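Local coordinates for protein terminal oxygenase component of carbazole 1,9a-dioxygenase (Nocardioides aromaticivorans, PDB 3GCF) that probably adds both atoms of molecular oxygen to carbazole, passing electrons from a Rieske [2Fe-2S] cluster to a mononuclear non-haem iron, at residues 134-139 / 158-163; 191-196 / 331-336; 261-266 / 274-279; 281-286 / 304-309. All blocks are in the same frame, centred on the assembly; numbering follows the deposited sequence.

Contact 1. Residues 134-139 / 158-163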
loop_
_atom_site.group_PDB
_atom_site.type_symbol
_atom_site.label_atom_id
_atom_site.label_comp_id
_atom_site.label_asym_id
_atom_site.label_seq_id
_atom_site.Cartn_x
_atom_site.Cartn_y
_atom_site.Cartn_z
ATOM N N VAL A 134 -9.771 35.344 6.625
ATOM C CA VAL A 134 -8.698 35.561 5.675
ATOM C C VAL A 134 -7.839 36.719 6.170
ATOM O O VAL A 134 -8.349 37.792 6.486
ATOM C CB VAL A 134 -9.269 35.879 4.280
ATOM C CG1 VAL A 134 -8.145 36.163 3.301
ATOM C CG2 VAL A 134 -10.098 34.700 3.786
ATOM N N ALA A 135 -6.535 36.492 6.259
ATOM C CA ALA A 135 -5.626 37.531 6.717
ATOM C C ALA A 135 -4.287 37.400 6.011
ATOM O O ALA A 135 -3.726 36.308 5.923
ATOM C CB ALA A 135 -5.439 37.448 8.228
ATOM N N GLN A 136 -3.790 38.524 5.502
ATOM C CA GLN A 136 -2.518 38.565 4.805
ATOM C C GLN A 136 -2.495 37.568 3.655
ATOM O O GLN A 136 -1.487 36.902 3.419
ATOM C CB GLN A 136 -1.378 38.271 5.785
ATOM C CG GLN A 136 -1.371 39.191 6.996
ATOM C CD GLN A 136 -0.999 40.625 6.648
ATOM O OE1 GLN A 136 -1.492 41.192 5.676
ATOM N NE2 GLN A 136 -0.132 41.221 7.456
ATOM N N GLY A 137 -3.616 37.467 2.946
ATOM C CA GLY A 137 -3.706 36.563 1.815
ATOM C C GLY A 137 -3.796 35.094 2.181
ATOM O O GLY A 137 -3.741 34.226 1.302
ATOM N N VAL A 138 -3.944 34.801 3.469
ATOM C CA VAL A 138 -4.038 33.415 3.902
ATOM C C VAL A 138 -5.405 33.069 4.470
ATOM O O VAL A 138 -5.957 33.804 5.288
ATOM C CB VAL A 138 -2.969 33.078 4.965
ATOM C CG1 VAL A 138 -3.081 31.620 5.367
ATOM C CG2 VAL A 138 -1.581 33.360 4.409
ATOM N N VAL A 139 -5.945 31.941 4.024
ATOM C CA VAL A 139 -7.240 31.473 4.489
ATOM C C VAL A 139 -7.066 30.626 5.740
ATOM O O VAL A 139 -6.506 29.532 5.678
ATOM C CB VAL A 139 -7.943 30.612 3.420
ATOM C CG1 VAL A 139 -9.242 30.043 3.986
ATOM C CG2 VAL A 139 -8.216 31.449 2.173
ATOM N N GLY A 158 3.879 40.037 14.826
ATOM C CA GLY A 158 4.367 40.615 13.589
ATOM C C GLY A 158 3.712 40.103 12.317
ATOM O O GLY A 158 3.751 40.778 11.290
ATOM N N PHE A 159 3.112 38.917 12.366
ATOM C CA PHE A 159 2.475 38.357 11.176
ATOM C C PHE A 159 1.369 39.257 10.621
ATOM O O PHE A 159 1.259 39.447 9.408
ATOM C CB PHE A 159 1.905 36.967 11.484
ATOM C CG PHE A 159 1.367 36.243 10.271
ATOM C CD1 PHE A 159 0.083 36.511 9.786
ATOM C CD2 PHE A 159 2.152 35.296 9.606
ATOM C CE1 PHE A 159 -0.413 35.847 8.656
ATOM C CE2 PHE A 159 1.667 34.629 8.476
ATOM C CZ PHE A 159 0.377 34.907 7.999
ATOM N N LEU A 160 0.558 39.819 11.511
ATOM C CA LEU A 160 -0.541 40.672 11.086
ATOM C C LEU A 160 -0.182 42.144 10.864
ATOM O O LEU A 160 -1.083 42.975 10.729
ATOM C CB LEU A 160 -1.686 40.572 12.097
ATOM C CG LEU A 160 -2.264 39.163 12.283
ATOM C CD1 LEU A 160 -3.198 39.143 13.495
ATOM C CD2 LEU A 160 -2.993 38.724 11.011
ATOM N N ASP A 161 1.110 42.475 10.815
ATOM C CA ASP A 161 1.515 43.870 10.604
ATOM C C ASP A 161 0.857 44.446 9.356
ATOM O O ASP A 161 0.986 43.896 8.259
ATOM C CB ASP A 161 3.038 43.993 10.491
ATOM C CG ASP A 161 3.735 43.860 11.832
ATOM O OD1 ASP A 161 3.033 43.709 12.855
ATOM O OD2 ASP A 161 4.984 43.909 11.869
ATOM N N GLU A 162 0.164 45.565 9.530
ATOM C CA GLU A 162 -0.554 46.213 8.441
ATOM C C GLU A 162 0.336 46.848 7.377
ATOM O O GLU A 162 -0.092 47.029 6.237
ATOM C CB GLU A 162 -1.504 47.283 9.003
ATOM C CG GLU A 162 -2.107 46.937 10.365
ATOM C CD GLU A 162 -1.302 47.511 11.539
ATOM O OE1 GLU A 162 -1.461 48.722 11.830
ATOM O OE2 GLU A 162 -0.510 46.763 12.164
ATOM N N ASP A 163 1.567 47.190 7.741
ATOM C CA ASP A 163 2.483 47.824 6.797
ATOM C C ASP A 163 3.371 46.803 6.088
ATOM O O ASP A 163 4.507 47.098 5.706
ATOM C CB ASP A 163 3.348 48.856 7.527
ATOM C CG ASP A 163 4.255 48.225 8.566
ATOM O OD1 ASP A 163 3.914 47.132 9.072
ATOM O OD2 ASP A 163 5.302 48.829 8.889
#

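Contact 2. Residues 191-196 / 331-336. With FE2 (Fe (II) ion), chain P.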
loop_
_atom_site.group_PDB
_atom_site.type_symbol
_atom_site.label_atom_id
_atom_site.label_comp_id
_atom_site.label_asym_id
_atom_site.label_seq_id
_atom_site.Cartn_x
_atom_site.Cartn_y
_atom_site.Cartn_z
ATOM N N PHE A 191 23.131 22.517 9.175
ATOM C CA PHE A 191 24.338 21.901 8.644
ATOM C C PHE A 191 23.984 21.325 7.265
ATOM O O PHE A 191 24.719 21.512 6.296
ATOM C CB PHE A 191 24.779 20.774 9.592
ATOM C CG PHE A 191 25.856 19.879 9.038
ATOM C CD1 PHE A 191 27.139 20.364 8.805
ATOM C CD2 PHE A 191 25.589 18.536 8.774
ATOM C CE1 PHE A 191 28.146 19.524 8.319
ATOM C CE2 PHE A 191 26.592 17.681 8.285
ATOM C CZ PHE A 191 27.871 18.179 8.058
ATOM N N MET A 192 22.835 20.653 7.187
ATOM C CA MET A 192 22.384 20.020 5.949
ATOM C C MET A 192 22.089 20.986 4.803
ATOM O O MET A 192 21.962 20.561 3.654
ATOM C CB MET A 192 21.133 19.171 6.210
ATOM C CG MET A 192 19.826 19.958 6.190
ATOM S SD MET A 192 18.346 18.929 6.357
ATOM C CE MET A 192 18.333 18.112 4.774
ATOM N N HIS A 193 21.982 22.280 5.102
ATOM C CA HIS A 193 21.695 23.276 4.065
ATOM C C HIS A 193 22.943 23.945 3.493
ATOM O O HIS A 193 22.847 24.742 2.557
ATOM C CB HIS A 193 20.796 24.390 4.619
ATOM C CG HIS A 193 19.430 23.938 5.027
ATOM N ND1 HIS A 193 18.575 23.284 4.166
ATOM C CD2 HIS A 193 18.752 24.087 6.190
ATOM C CE1 HIS A 193 17.429 23.051 4.782
ATOM N NE2 HIS A 193 17.509 23.531 6.011
ATOM N N ARG A 194 24.104 23.629 4.061
ATOM C CA ARG A 194 25.370 24.245 3.656
ATOM C C ARG A 194 25.653 24.305 2.158
ATOM O O ARG A 194 26.328 25.228 1.689
ATOM C CB ARG A 194 26.543 23.546 4.368
ATOM C CG ARG A 194 26.796 22.119 3.903
ATOM C CD ARG A 194 27.830 21.409 4.769
ATOM N NE ARG A 194 28.117 20.070 4.267
ATOM C CZ ARG A 194 27.281 19.041 4.342
ATOM N NH1 ARG A 194 26.093 19.182 4.914
ATOM N NH2 ARG A 194 27.626 17.874 3.817
ATOM N N ASN A 195 25.151 23.335 1.403
ATOM C CA ASN A 195 25.399 23.307 -0.038
ATOM C C ASN A 195 24.246 23.809 -0.904
ATOM O O ASN A 195 24.284 23.679 -2.124
ATOM C CB ASN A 195 25.797 21.891 -0.473
ATOM C CG ASN A 195 27.166 21.483 0.055
ATOM O OD1 ASN A 195 27.374 20.336 0.458
ATOM N ND2 ASN A 195 28.106 22.421 0.049
ATOM N N SER A 196 23.221 24.376 -0.283
ATOM C CA SER A 196 22.098 24.912 -1.044
ATOM C C SER A 196 22.613 26.055 -1.907
ATOM O O SER A 196 23.396 26.886 -1.438
ATOM C CB SER A 196 21.015 25.452 -0.109
ATOM O OG SER A 196 20.088 26.264 -0.818
ATOM N N HIS A 331 12.179 26.896 -2.418
ATOM C CA HIS A 331 12.491 25.579 -2.962
ATOM C C HIS A 331 14.001 25.336 -2.863
ATOM O O HIS A 331 14.445 24.374 -2.231
ATOM C CB HIS A 331 12.057 25.457 -4.430
ATOM C CG HIS A 331 10.579 25.297 -4.608
ATOM N ND1 HIS A 331 9.878 24.233 -4.084
ATOM C CD2 HIS A 331 9.661 26.098 -5.199
ATOM C CE1 HIS A 331 8.591 24.386 -4.337
ATOM N NE2 HIS A 331 8.431 25.511 -5.012
ATOM N N GLY A 332 14.777 26.228 -3.477
ATOM C CA GLY A 332 16.227 26.097 -3.491
ATOM C C GLY A 332 16.891 25.913 -2.139
ATOM O O GLY A 332 17.939 25.269 -2.040
ATOM N N PHE A 333 16.303 26.487 -1.097
ATOM C CA PHE A 333 16.870 26.351 0.233
ATOM C C PHE A 333 16.112 25.324 1.069
ATOM O O PHE A 333 16.714 24.411 1.633
ATOM C CB PHE A 333 16.861 27.693 0.976
ATOM C CG PHE A 333 17.526 27.636 2.328
ATOM C CD1 PHE A 333 18.904 27.822 2.454
ATOM C CD2 PHE A 333 16.782 27.344 3.473
ATOM C CE1 PHE A 333 19.531 27.714 3.699
ATOM C CE2 PHE A 333 17.399 27.234 4.724
ATOM C CZ PHE A 333 18.778 27.418 4.836
ATOM N N ASN A 334 14.788 25.465 1.125
ATOM C CA ASN A 334 13.955 24.587 1.942
ATOM C C ASN A 334 13.554 23.200 1.433
ATOM O O ASN A 334 13.116 22.368 2.231
ATOM C CB ASN A 334 12.690 25.334 2.364
ATOM C CG ASN A 334 12.959 26.399 3.413
ATOM O OD1 ASN A 334 12.711 27.577 3.184
ATOM N ND2 ASN A 334 13.465 25.984 4.577
ATOM N N ASP A 335 13.686 22.929 0.138
ATOM C CA ASP A 335 13.289 21.614 -0.360
ATOM C C ASP A 335 13.901 20.463 0.438
ATOM O O ASP A 335 13.222 19.472 0.711
ATOM C CB ASP A 335 13.637 21.455 -1.846
ATOM C CG ASP A 335 12.632 22.141 -2.753
ATOM O OD1 ASP A 335 11.533 22.505 -2.274
ATOM O OD2 ASP A 335 12.935 22.307 -3.951
ATOM N N ASP A 336 15.168 20.592 0.822
ATOM C CA ASP A 336 15.824 19.537 1.595
ATOM C C ASP A 336 15.149 19.264 2.929
ATOM O O ASP A 336 15.240 18.157 3.452
ATOM C CB ASP A 336 17.297 19.870 1.846
ATOM C CG ASP A 336 18.145 19.730 0.599
ATOM O OD1 ASP A 336 17.866 18.816 -0.205
ATOM O OD2 ASP A 336 19.096 20.522 0.427
HETATM FE FE FE2 P . 15.819 23.654 7.300
HETATM O O HOH W 1 19.271 22.920 1.447
HETATM O O HOH W 2 15.726 25.722 7.477
HETATM O O HOH W 3 14.216 23.746 8.523
#

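Contact 3. Residues 261-266 / 274-279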
loop_
_atom_site.group_PDB
_atom_site.type_symbol
_atom_site.label_atom_id
_atom_site.label_comp_id
_atom_site.label_asym_id
_atom_site.label_seq_id
_atom_site.Cartn_x
_atom_site.Cartn_y
_atom_site.Cartn_z
ATOM N N LYS A 261 23.464 38.938 6.356
ATOM C CA LYS A 261 23.235 38.288 7.630
ATOM C C LYS A 261 21.744 38.008 7.783
ATOM O O LYS A 261 20.915 38.898 7.606
ATOM C CB LYS A 261 23.714 39.191 8.771
ATOM C CG LYS A 261 23.606 38.578 10.166
ATOM C CD LYS A 261 24.690 37.525 10.441
ATOM C CE LYS A 261 24.455 36.225 9.673
ATOM N NZ LYS A 261 25.593 35.271 9.841
ATOM N N VAL A 262 21.403 36.767 8.108
ATOM C CA VAL A 262 20.009 36.401 8.279
ATOM C C VAL A 262 19.835 35.597 9.555
ATOM O O VAL A 262 20.797 35.345 10.270
ATOM C CB VAL A 262 19.492 35.583 7.068
ATOM C CG1 VAL A 262 19.602 36.424 5.790
ATOM C CG2 VAL A 262 20.284 34.280 6.931
ATOM N N ALA A 263 18.599 35.214 9.852
ATOM C CA ALA A 263 18.311 34.435 11.047
ATOM C C ALA A 263 18.931 35.033 12.324
ATOM O O ALA A 263 19.756 34.401 12.984
ATOM C CB ALA A 263 18.791 32.988 10.849
ATOM N N ALA A 264 18.538 36.257 12.659
ATOM C CA ALA A 264 19.024 36.907 13.868
ATOM C C ALA A 264 18.234 36.295 15.021
ATOM O O ALA A 264 18.715 36.213 16.155
ATOM C CB ALA A 264 18.767 38.406 13.799
ATOM N N GLN A 265 17.014 35.866 14.710
ATOM C CA GLN A 265 16.126 35.248 15.690
ATOM C C GLN A 265 15.216 34.233 15.017
ATOM O O GLN A 265 14.808 34.421 13.870
ATOM C CB GLN A 265 15.235 36.301 16.366
ATOM C CG GLN A 265 15.957 37.267 17.293
ATOM C CD GLN A 265 15.008 38.250 17.968
ATOM O OE1 GLN A 265 15.356 38.871 18.970
ATOM N NE2 GLN A 265 13.812 38.399 17.417
ATOM N N VAL A 266 14.906 33.157 15.733
ATOM C CA VAL A 266 13.990 32.146 15.224
ATOM C C VAL A 266 13.080 31.792 16.387
ATOM O O VAL A 266 13.536 31.658 17.525
ATOM C CB VAL A 266 14.722 30.880 14.707
ATOM C CG1 VAL A 266 15.529 30.232 15.814
ATOM C CG2 VAL A 266 13.701 29.904 14.145
ATOM N N LEU A 274 6.359 28.789 12.886
ATOM C CA LEU A 274 7.726 29.288 12.940
ATOM C C LEU A 274 7.855 30.707 12.400
ATOM O O LEU A 274 7.069 31.147 11.551
ATOM C CB LEU A 274 8.650 28.378 12.124
ATOM C CG LEU A 274 10.161 28.479 12.368
ATOM C CD1 LEU A 274 10.496 27.714 13.635
ATOM C CD2 LEU A 274 10.938 27.882 11.190
ATOM N N LYS A 275 8.859 31.414 12.904
ATOM C CA LYS A 275 9.162 32.766 12.464
ATOM C C LYS A 275 10.688 32.891 12.420
ATOM O O LYS A 275 11.356 32.775 13.445
ATOM C CB LYS A 275 8.579 33.805 13.430
ATOM C CG LYS A 275 8.825 35.243 12.988
ATOM C CD LYS A 275 8.352 36.268 14.015
ATOM C CE LYS A 275 8.588 37.686 13.500
ATOM N NZ LYS A 275 8.134 38.727 14.465
ATOM N N VAL A 276 11.227 33.099 11.223
ATOM C CA VAL A 276 12.668 33.245 11.027
ATOM C C VAL A 276 12.867 34.699 10.646
ATOM O O VAL A 276 12.402 35.156 9.594
ATOM C CB VAL A 276 13.169 32.322 9.907
ATOM C CG1 VAL A 276 14.694 32.284 9.898
ATOM C CG2 VAL A 276 12.600 30.918 10.117
ATOM N N ASP A 277 13.587 35.411 11.509
ATOM C CA ASP A 277 13.789 36.848 11.370
ATOM C C ASP A 277 15.252 37.314 11.337
ATOM O O ASP A 277 15.949 37.266 12.349
ATOM C CB ASP A 277 13.061 37.488 12.554
ATOM C CG ASP A 277 12.859 38.964 12.405
ATOM O OD1 ASP A 277 13.344 39.552 11.418
ATOM O OD2 ASP A 277 12.200 39.530 13.303
ATOM N N PRO A 278 15.741 37.762 10.172
ATOM C CA PRO A 278 15.052 37.837 8.878
ATOM C C PRO A 278 15.469 36.633 8.029
ATOM O O PRO A 278 16.494 36.006 8.299
ATOM C CB PRO A 278 15.561 39.150 8.303
ATOM C CG PRO A 278 17.004 39.141 8.733
ATOM C CD PRO A 278 16.953 38.609 10.169
ATOM N N PHE A 279 14.684 36.313 7.007
ATOM C CA PHE A 279 14.996 35.177 6.148
ATOM C C PHE A 279 13.943 35.118 5.053
ATOM O O PHE A 279 12.794 35.477 5.288
ATOM C CB PHE A 279 14.955 33.882 6.964
ATOM C CG PHE A 279 15.693 32.743 6.329
ATOM C CD1 PHE A 279 17.073 32.626 6.475
ATOM C CD2 PHE A 279 15.016 31.808 5.544
ATOM C CE1 PHE A 279 17.774 31.591 5.843
ATOM C CE2 PHE A 279 15.705 30.774 4.907
ATOM C CZ PHE A 279 17.085 30.664 5.055
HETATM O O HOH W 4 11.797 37.641 15.810
#

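Contact 4. Residues 281-286 / 304-309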
loop_
_atom_site.group_PDB
_atom_site.type_symbol
_atom_site.label_atom_id
_atom_site.label_comp_id
_atom_site.label_asym_id
_atom_site.label_seq_id
_atom_site.Cartn_x
_atom_site.Cartn_y
_atom_site.Cartn_z
ATOM N N ASP A 281 16.146 36.550 3.257
ATOM C CA ASP A 281 16.919 37.740 2.911
ATOM C C ASP A 281 16.740 38.755 4.042
ATOM O O ASP A 281 15.745 38.713 4.769
ATOM C CB ASP A 281 16.394 38.331 1.596
ATOM C CG ASP A 281 17.240 39.485 1.086
ATOM O OD1 ASP A 281 18.314 39.223 0.500
ATOM O OD2 ASP A 281 16.837 40.655 1.279
ATOM N N PRO A 282 17.701 39.675 4.217
ATOM C CA PRO A 282 17.561 40.669 5.288
ATOM C C PRO A 282 16.248 41.458 5.204
ATOM O O PRO A 282 15.697 41.864 6.225
ATOM C CB PRO A 282 18.780 41.569 5.088
ATOM C CG PRO A 282 19.813 40.612 4.577
ATOM C CD PRO A 282 19.022 39.783 3.569
ATOM N N THR A 283 15.753 41.668 3.986
ATOM C CA THR A 283 14.519 42.430 3.779
ATOM C C THR A 283 13.242 41.611 3.932
ATOM O O THR A 283 12.156 42.090 3.603
ATOM C CB THR A 283 14.470 43.044 2.373
ATOM O OG1 THR A 283 14.440 41.988 1.405
ATOM C CG2 THR A 283 15.690 43.929 2.120
ATOM N N LEU A 284 13.358 40.389 4.435
ATOM C CA LEU A 284 12.183 39.538 4.574
ATOM C C LEU A 284 12.130 38.754 5.875
ATOM O O LEU A 284 13.145 38.548 6.538
ATOM C CB LEU A 284 12.139 38.528 3.419
ATOM C CG LEU A 284 12.055 39.048 1.984
ATOM C CD1 LEU A 284 12.292 37.898 1.014
ATOM C CD2 LEU A 284 10.693 39.686 1.750
ATOM N N ILE A 285 10.927 38.314 6.223
ATOM C CA ILE A 285 10.718 37.481 7.393
ATOM C C ILE A 285 10.000 36.233 6.864
ATOM O O ILE A 285 9.108 36.340 6.020
ATOM C CB ILE A 285 9.850 38.190 8.454
ATOM C CG1 ILE A 285 10.667 39.305 9.116
ATOM C CG2 ILE A 285 9.369 37.184 9.508
ATOM C CD1 ILE A 285 9.910 40.070 10.193
ATOM N N GLN A 286 10.407 35.057 7.333
ATOM C CA GLN A 286 9.796 33.808 6.884
ATOM C C GLN A 286 8.969 33.122 7.961
ATOM O O GLN A 286 9.438 32.896 9.073
ATOM C CB GLN A 286 10.863 32.829 6.375
ATOM C CG GLN A 286 10.280 31.543 5.764
ATOM C CD GLN A 286 11.282 30.790 4.888
ATOM O OE1 GLN A 286 12.028 31.399 4.117
ATOM N NE2 GLN A 286 11.284 29.461 4.989
ATOM N N LEU A 304 6.376 34.477 3.093
ATOM C CA LEU A 304 7.364 35.536 3.209
ATOM C C LEU A 304 6.689 36.883 3.433
ATOM O O LEU A 304 5.707 37.216 2.770
ATOM C CB LEU A 304 8.231 35.570 1.948
ATOM C CG LEU A 304 8.994 34.266 1.670
ATOM C CD1 LEU A 304 9.916 34.460 0.476
ATOM C CD2 LEU A 304 9.800 33.852 2.896
ATOM N N GLN A 305 7.222 37.648 4.380
ATOM C CA GLN A 305 6.676 38.954 4.730
ATOM C C GLN A 305 7.636 40.092 4.413
ATOM O O GLN A 305 8.782 40.102 4.859
ATOM C CB GLN A 305 6.328 38.986 6.214
ATOM C CG GLN A 305 5.862 40.339 6.731
ATOM C CD GLN A 305 5.512 40.284 8.206
ATOM O OE1 GLN A 305 6.324 39.862 9.024
ATOM N NE2 GLN A 305 4.302 40.700 8.549
ATOM N N ARG A 306 7.141 41.057 3.649
ATOM C CA ARG A 306 7.924 42.216 3.250
ATOM C C ARG A 306 7.233 43.509 3.685
ATOM O O ARG A 306 6.030 43.673 3.498
ATOM C CB ARG A 306 8.091 42.208 1.730
ATOM C CG ARG A 306 8.553 43.528 1.127
ATOM C CD ARG A 306 9.934 43.912 1.611
ATOM N NE ARG A 306 10.978 43.028 1.103
ATOM C CZ ARG A 306 11.355 42.969 -0.173
ATOM N NH1 ARG A 306 10.764 43.743 -1.071
ATOM N NH2 ARG A 306 12.336 42.154 -0.547
ATOM N N LYS A 307 7.994 44.423 4.270
ATOM C CA LYS A 307 7.434 45.705 4.690
ATOM C C LYS A 307 7.216 46.521 3.416
ATOM O O LYS A 307 8.087 46.559 2.544
ATOM C CB LYS A 307 8.409 46.428 5.628
ATOM C CG LYS A 307 7.829 47.667 6.302
ATOM C CD LYS A 307 8.798 48.260 7.319
ATOM C CE LYS A 307 8.199 49.491 7.992
ATOM N NZ LYS A 307 9.114 50.110 9.003
ATOM N N VAL A 308 6.053 47.153 3.295
ATOM C CA VAL A 308 5.739 47.954 2.115
ATOM C C VAL A 308 5.157 49.314 2.489
ATOM O O VAL A 308 4.548 49.470 3.545
ATOM C CB VAL A 308 4.727 47.233 1.196
ATOM C CG1 VAL A 308 5.310 45.922 0.704
ATOM C CG2 VAL A 308 3.423 46.992 1.945
ATOM N N GLU A 309 5.344 50.294 1.611
ATOM C CA GLU A 309 4.846 51.645 1.848
ATOM C C GLU A 309 3.710 52.026 0.908
ATOM O O GLU A 309 3.066 53.057 1.095
ATOM C CB GLU A 309 5.985 52.658 1.704
ATOM C CG GLU A 309 6.874 52.787 2.934
ATOM C CD GLU A 309 7.356 51.448 3.458
ATOM O OE1 GLU A 309 7.904 50.657 2.656
ATOM O OE2 GLU A 309 7.188 51.187 4.674
HETATM O O HOH W 5 10.845 43.996 5.068
#

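Contact 1. Residues 134-139 / 158-163
The side-chain amide nitrogen of Q136 is gripped by two backbone carbonyls: NE2 lies 3.0 Å from F159 O and equally 3.0 Å from D161 O. The bonds are not alike. Toward F159 O the N-H...O angle is 164° and the donor sits in the carbonyl plane on a lone pair; toward D161 O, which also accepts from T164 OG1, the angle falls to 142° and the donor stands above that plane. Both acceptors lie close to the amide plane of Q136, as expected if each hydrogen of NE2 has its own partner.

With CG anti to the carbonyl carbon (chi1 -55°), Q136 brings CG obliquely to F159, 3.9 Å from CE1; a bend at chi2 then carries the amide to the two carbonyls. V138 CG2 meets the edge of the same ring at CZ, 4.4 Å away, while A135 CB touches L160 CD2 at 3.9 Å. Q136 stands in a type I' turn that joins strands 129-135 and 138-143 into a tight hairpin; its acceptors belong to the type I turn G158 to D161, just before strand 164-173. Y287 of the catalytic sheet meets F159 edge-to-face.

An alanine in place of Q136 would probably leave F159 O and D161 O without this shared donor and open a gap beside the F159 ring. One neutral amide thus clasps two backbone carbonyls, joining the hairpin to the loop without a charge.

Contact 2. Residues 191-196 / 331-336
H193 and F333 form the tight part of this contact, their side chains crossing at about a right angle. F333 CZ lies 3.5 Å from H193 CG, over one face of the imidazole, in an oblique aromatic pair with centroids 4.3 Å apart and planes at 31°. M192 CG covers the opposite imidazole face, so the ring is sandwiched. M192 then bends at chi3 (-71°), bringing CE to 3.6 Å from D336 CB. At the far end S196 OG, anti to its own backbone N (chi1 165°), donates to G332 O at 2.7 Å; OG also caps the following helix at W198 N.

On the other side the two segments meet through a water rather than directly. Water 1 accepts from H193 ND1 at 2.8 Å, in the ring plane, and sits close to F333 O and to D336 OD2, whose other oxygen is bonded to W339. Across the ring, NE2 binds the iron at 2.1 Å. H189 and D337 complete the two-histidine, one-carboxylate set of Rieske oxygenases, and waters 2 and 3 also bind the metal. W97 of a neighbouring subunit, next in sequence to the cluster ligand C96, packs on M192.

The imidazole is thus fixed by metal at one nitrogen, by water at the other and by packing on both faces, which would probably limit rotation of the ring and keep NE2 directed at the iron.

Contact 3. Residues 261-266 / 274-279
V262 crosses F279 at a slant, its CG2 reaching the ring edge 3.6 Å from CD1. The F279 ring is also met edge-to-face by F333. V262 CB rests 3.3 Å from P278 O. Farther along, V266 CG2, anti to its backbone N, meets L274 CD1 at 3.9 Å, on the sheet face that V266 shares with V276. The other face carries Q265 and D277; water 4 lies between them, donating to D277 OD2 and held only weakly by Q265 NE2.

P278 follows a cis peptide bond, and its ring sits by segment 261-266, CD being 4.1 Å from A264 CB. Its carbonyl receives A263 N at 2.7 Å in an almost straight bond (175°). One residue earlier, D277 O takes two donors from the same face of its plane, A264 N at 2.8 Å and Q265 N at 2.9 Å, while D277 N returns a bond to Q265 O at 2.8 Å. An alanine in place of P278 lacks the ring that packs on A264 and would probably let the cis peptide revert to trans, swinging the carbonyl off A263 N.

Two residues, A264 and Q265, therefore face the single residue D277: a classic beta bulge at the open end of the antiparallel hairpin of strands 265-269 and 273-277, within the sheet of the catalytic domain.

Contact 4. Residues 281-286 / 304-309
I285 and Q305 are the hydrogen-bonded pair of an antiparallel beta hairpin, strands 285-292 and 298-307, in the sheet of the catalytic domain. Of the backbone bonds, I285 N reaches Q305 O at 3.1 Å, and Q305 N reaches I285 O at 2.8 Å. Next along, Q286 and L304 face each other as a non-hydrogen-bonded pair.

Among side-chain polar bonds, R306 takes hold of T283 side-on. Its NE donates to T283 O at 2.9 Å, from above the carbonyl plane, and its NH2 to T283 OG1, also at 2.9 Å but tilted from the guanidinium plane. Bends at chi2 (64°) and chi3 (68°) curl the arginine back to the type I turn D281-L284; NH2 also forms a salt bridge with E320. T283 OG1 in turn donates to D281 OD2 at 2.7 Å, and T283 N reaches the same oxygen from the opposite face of the carboxylate, closing an Asx turn. This carboxylate would probably strengthen the hydroxyl as an acceptor for the arginine.

In the apolar contacts, L284 CD1 meets L304 CD1 at 4.2 Å and L284 CD2 rests on the aliphatic part of R306, with F317 and W325 of helix 311-331 packing on the leucine. L304 CD2 packs along the extended chain of Q286, nearest its OE1; Q286 NE2 bonds to E288 and N334. Finally, water 5 donates to T283 O at 2.7 Å and accepts from K307 N at 3.0 Å.

Overall arrangement
Along the chain contact 1 closes first; contacts 3 and 4 then follow in series, both nested within the loop that contact 2 closes. Contacts 3 and 4, centres 11 Å apart, lie on one seven-stranded antiparallel sheet, where strands 273-277 and 285-292 are neighbours. Contact 2 packs against that sheet beside the iron, touching contact 3 through F333 and F279 and contact 4 through N334 and Q286. Contact 1, centred 27 Å from contact 2, reaches contact 4 through G158 and Q305, in the loop that enters strand 164-173, the edge strand. Contact 1 thus ties the N-terminal sheet to the catalytic sheet, while contacts 2, 3 and 4 touch one another around its iron side.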